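Local coordinates for CBS domain-containing protein CBSX1, chloroplastic (Arabidopsis thaliana, PDB 4GQV) that is probably a chloroplast regulator that binds thioredoxins through a single pair of CBS domains, at residues A29-L32 / L33-R37; G98-V101 / G102-M105. One frame throughout, in Å; residues are numbered along the deposited sequence.

Both contacts are local, each made within one continuous run of chain, so neither closes a long loop, and they neither nest nor cross. From the N terminus, interaction 1 comes first and forms the last turns of helix 26-36 in the first CBS repeat. The chain then passes strands 40-44 and 50-55, helix 56-59 and the unmodelled residues 64-97 before interaction 2 starts the one-turn helix 101-104. Their centres lie about 16 Å apart, yet the fold brings their edges together: Ala29 CB packs against Val101 CG2 at 4.0 Å. Through this touch, and through strand 40-44, which both contacts meet, helix 101-104 rests on helix 26-36.

Interaction 1: A29-L32 / L33-R37; sequences ALEL and LVENR
Leu32 and Asn36, one helical turn apart, give the last turn of helix 26-36 a side-chain bond that doubles a backbone one. The carbonyl oxygen Leu32 O accepts from Asn36 N at 2.9 Å and from the side-chain amide Asn36 ND2 at 3.0 Å. Because CG of Asn36 lies anti to its carbonyl carbon (chi1 -70°), the amide swings back beside the leucine, pointing the same way, with ND2 3.9 Å from Leu32 CD2. With an alanine here, Leu32 O would probably lose its second donor and the flank of Leu32 some of its cover.

Upstream, Leu33 N bonds to Ala29 O and Glu35 N to Glu31 O, both nearly straight. The tight side of the helix runs through Ala29 and Leu33, which are buried against Phe41 of strand 40-44 and Leu59; Leu33 CG lies 3.4 Å from Ala29 O. Leu30 and Val34 meet Val152 and Arg153 of the second subunit.

The solvent side is looser and carries the charge. Glu35 folds its carboxylate back over the preceding turn, with OE2 3.1 Å from Leu32 CA and 3.6 Å from Leu32 CD2. Glu31 brings CG within 3.9 Å of that same Glu35 OE2, while its own OE2 stays 5.5 Å away, the two carboxylate planes turned 72° apart. Such neighbouring like charges would probably disfavour one another slightly, whereas the main-chain bonds, the apolar side and the two donors at Leu32 O probably hold this last part of the helix together.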
loop_
_atom_site.group_PDB
_atom_site.type_symbol
_atom_site.label_atom_id
_atom_site.label_comp_id
_atom_site.label_asym_id
_atom_site.label_seq_id
_atom_site.Cartn_x
_atom_site.Cartn_y
_atom_site.Cartn_z
ATOM N N ALA A 29 -6.467 2.417 -15.332
ATOM C CA ALA A 29 -6.115 1.752 -14.084
ATOM C C ALA A 29 -5.054 2.558 -13.346
ATOM O O ALA A 29 -5.148 2.769 -12.139
ATOM C CB ALA A 29 -5.639 0.339 -14.357
ATOM N N LEU A 30 -4.058 3.038 -14.088
ATOM C CA LEU A 30 -3.023 3.898 -13.520
ATOM C C LEU A 30 -3.636 5.153 -12.911
ATOM O O LEU A 30 -3.240 5.597 -11.823
ATOM C CB LEU A 30 -1.982 4.260 -14.580
ATOM C CG LEU A 30 -0.956 3.161 -14.856
ATOM C CD1 LEU A 30 -0.205 3.413 -16.157
ATOM C CD2 LEU A 30 0.018 3.053 -13.696
ATOM N N GLU A 31 -4.626 5.704 -13.603
ATOM C CA GLU A 31 -5.357 6.849 -13.088
ATOM C C GLU A 31 -6.032 6.479 -11.770
ATOM O O GLU A 31 -5.792 7.123 -10.735
ATOM C CB GLU A 31 -6.386 7.329 -14.116
ATOM C CG GLU A 31 -6.792 8.804 -13.971
ATOM C CD GLU A 31 -6.892 9.525 -15.318
ATOM O OE1 GLU A 31 -6.301 9.021 -16.301
ATOM O OE2 GLU A 31 -7.554 10.589 -15.397
ATOM N N LEU A 32 -6.849 5.424 -11.812
ATOM C CA LEU A 32 -7.576 4.941 -10.637
ATOM C C LEU A 32 -6.663 4.752 -9.428
ATOM O O LEU A 32 -7.013 5.149 -8.314
ATOM C CB LEU A 32 -8.343 3.654 -10.960
ATOM C CG LEU A 32 -9.631 3.842 -11.783
ATOM C CD1 LEU A 32 -10.222 2.517 -12.252
ATOM C CD2 LEU A 32 -10.681 4.630 -11.006
ATOM N N LEU A 33 -5.485 4.173 -9.663
ATOM C CA LEU A 33 -4.489 4.003 -8.616
ATOM C C LEU A 33 -4.029 5.341 -8.091
ATOM O O LEU A 33 -3.899 5.517 -6.878
ATOM C CB LEU A 33 -3.267 3.244 -9.125
ATOM C CG LEU A 33 -3.359 1.753 -9.433
ATOM C CD1 LEU A 33 -2.026 1.236 -9.940
ATOM C CD2 LEU A 33 -3.804 0.972 -8.204
ATOM N N VAL A 34 -3.765 6.287 -8.991
ATOM C CA VAL A 34 -3.260 7.588 -8.537
ATOM C C VAL A 34 -4.265 8.365 -7.681
ATOM O O VAL A 34 -3.921 8.855 -6.604
ATOM C CB VAL A 34 -2.747 8.459 -9.704
ATOM C CG1 VAL A 34 -2.625 9.912 -9.277
ATOM C CG2 VAL A 34 -1.404 7.938 -10.188
ATOM N N GLU A 35 -5.501 8.470 -8.160
ATOM C CA GLU A 35 -6.559 9.110 -7.387
ATOM C C GLU A 35 -6.792 8.401 -6.067
ATOM O O GLU A 35 -6.881 9.043 -5.021
ATOM C CB GLU A 35 -7.886 9.089 -8.145
ATOM C CG GLU A 35 -7.804 9.383 -9.615
ATOM C CD GLU A 35 -9.014 8.863 -10.347
ATOM O OE1 GLU A 35 -10.056 9.563 -10.355
ATOM O OE2 GLU A 35 -8.926 7.745 -10.905
ATOM N N ASN A 36 -6.901 7.074 -6.124
ATOM C CA ASN A 36 -7.411 6.311 -4.982
ATOM C C ASN A 36 -6.353 5.769 -4.038
ATOM O O ASN A 36 -6.668 5.013 -3.115
ATOM C CB ASN A 36 -8.343 5.186 -5.443
ATOM C CG ASN A 36 -9.649 5.710 -5.995
ATOM O OD1 ASN A 36 -10.485 6.224 -5.249
ATOM N ND2 ASN A 36 -9.831 5.594 -7.308
ATOM N N ARG A 37 -5.108 6.169 -4.285
ATOM C CA ARG A 37 -3.956 5.770 -3.479
ATOM C C ARG A 37 -3.894 4.266 -3.181
ATOM O O ARG A 37 -3.579 3.854 -2.064
ATOM C CB ARG A 37 -3.890 6.581 -2.182
ATOM C CG ARG A 37 -2.468 6.877 -1.740
ATOM C CD ARG A 37 -2.397 7.279 -0.277
ATOM N NE ARG A 37 -1.016 7.358 0.191
ATOM C CZ ARG A 37 -0.652 7.305 1.469
ATOM N NH1 ARG A 37 -1.569 7.165 2.415
ATOM N NH2 ARG A 37 0.631 7.383 1.802
#

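Interaction 2: G98-V101 / G102-M105; sequences GKLV and GDLM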
loop_
_atom_site.group_PDB
_atom_site.type_symbol
_atom_site.label_atom_id
_atom_site.label_comp_id
_atom_site.label_asym_id
_atom_site.label_seq_id
_atom_site.Cartn_x
_atom_site.Cartn_y
_atom_site.Cartn_z
ATOM N N GLY A 98 -1.608 0.692 -25.475
ATOM C CA GLY A 98 -2.650 -0.077 -26.134
ATOM C C GLY A 98 -3.003 -1.408 -25.482
ATOM O O GLY A 98 -3.821 -2.168 -26.007
ATOM N N LYS A 99 -2.391 -1.698 -24.339
ATOM C CA LYS A 99 -2.686 -2.935 -23.626
ATOM C C LYS A 99 -3.731 -2.737 -22.535
ATOM O O LYS A 99 -3.934 -1.628 -22.036
ATOM C CB LYS A 99 -1.416 -3.566 -23.047
ATOM C CG LYS A 99 -0.919 -4.781 -23.824
ATOM C CD LYS A 99 0.260 -5.431 -23.118
ATOM C CE LYS A 99 0.886 -6.521 -23.971
ATOM N NZ LYS A 99 2.188 -6.987 -23.405
ATOM N N LEU A 100 -4.397 -3.826 -22.172
ATOM C CA LEU A 100 -5.523 -3.749 -21.248
ATOM C C LEU A 100 -5.269 -4.542 -19.959
ATOM O O LEU A 100 -4.426 -5.440 -19.932
ATOM C CB LEU A 100 -6.790 -4.241 -21.956
ATOM C CG LEU A 100 -7.219 -3.504 -23.237
ATOM C CD1 LEU A 100 -8.316 -4.279 -23.939
ATOM C CD2 LEU A 100 -7.680 -2.083 -22.946
ATOM N N VAL A 101 -6.001 -4.202 -18.898
ATOM C CA VAL A 101 -5.891 -4.915 -17.631
ATOM C C VAL A 101 -5.955 -6.435 -17.829
ATOM O O VAL A 101 -5.115 -7.184 -17.313
ATOM C CB VAL A 101 -6.974 -4.477 -16.629
ATOM C CG1 VAL A 101 -7.037 -5.449 -15.470
ATOM C CG2 VAL A 101 -6.701 -3.059 -16.129
ATOM N N GLY A 102 -6.925 -6.870 -18.626
ATOM C CA GLY A 102 -7.111 -8.274 -18.917
ATOM C C GLY A 102 -5.835 -8.934 -19.393
ATOM O O GLY A 102 -5.622 -10.130 -19.156
ATOM N N ASP A 103 -4.985 -8.144 -20.047
ATOM C CA ASP A 103 -3.728 -8.638 -20.592
ATOM C C ASP A 103 -2.701 -8.879 -19.485
ATOM O O ASP A 103 -1.977 -9.874 -19.505
ATOM C CB ASP A 103 -3.154 -7.653 -21.623
ATOM C CG ASP A 103 -4.165 -7.253 -22.698
ATOM O OD1 ASP A 103 -4.916 -8.132 -23.173
ATOM O OD2 ASP A 103 -4.200 -6.055 -23.076
ATOM N N LEU A 104 -2.655 -7.966 -18.522
ATOM C CA LEU A 104 -1.628 -7.961 -17.483
ATOM C C LEU A 104 -2.076 -8.500 -16.108
ATOM O O LEU A 104 -1.244 -8.662 -15.219
ATOM C CB LEU A 104 -1.105 -6.535 -17.282
ATOM C CG LEU A 104 -0.843 -5.647 -18.498
ATOM C CD1 LEU A 104 -0.320 -4.295 -18.043
ATOM C CD2 LEU A 104 0.139 -6.301 -19.468
ATOM N N MET A 105 -3.370 -8.758 -15.920
ATOM C CA MET A 105 -3.880 -9.153 -14.594
ATOM C C MET A 105 -3.406 -10.522 -14.167
ATOM O O MET A 105 -3.191 -11.395 -14.995
ATOM C CB MET A 105 -5.406 -9.111 -14.528
ATOM C CG MET A 105 -6.091 -10.195 -15.343
ATOM S SD MET A 105 -7.901 -10.090 -15.394
ATOM C CE MET A 105 -8.187 -11.439 -16.509
#
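The one-turn helix 101-104 begins at Leu100, its N-cap residue, and Asp103, three positions on, folds back over this start. Asp103 CG stands anti to its carbonyl carbon (chi1 -51°), which brings the carboxylate back to the backbone just before the helix. There Asp103 OD2 accepts from Leu100 N; the modelled separation of 2.4 Å is very short, so its exact length is doubtful. In return Leu100 O receives Asp103 N at 2.8 Å. The two residues thus hold each other through one side-chain and one main-chain bond.

Lys99 crosses the carboxylate obliquely with its aliphatic part, CG lying 3.6 Å from Asp103 OD2. The ammonium runs on: Lys99 NZ is 6.5 Å from the same oxygen, too far for a salt bridge. Between CG and NZ, Lys99 CD meets Leu104 CD2 at 3.8 Å.

At the other end of the turn Val101 O takes Met105 N at 2.7 Å and a weak bond from Leu104 N. Val101 CG1 reaches Met105 CB at 4.1 Å, the two side chains meeting roughly at right angles. Both residues lean on Val43 of strand 40-44, and Val101 is buried there, while Lys99 and Asp103 lie at the surface.

An acidic third residue bonded to the N-cap amide is one half of a capping box, here heading the short helix with which a CBS repeat commonly opens.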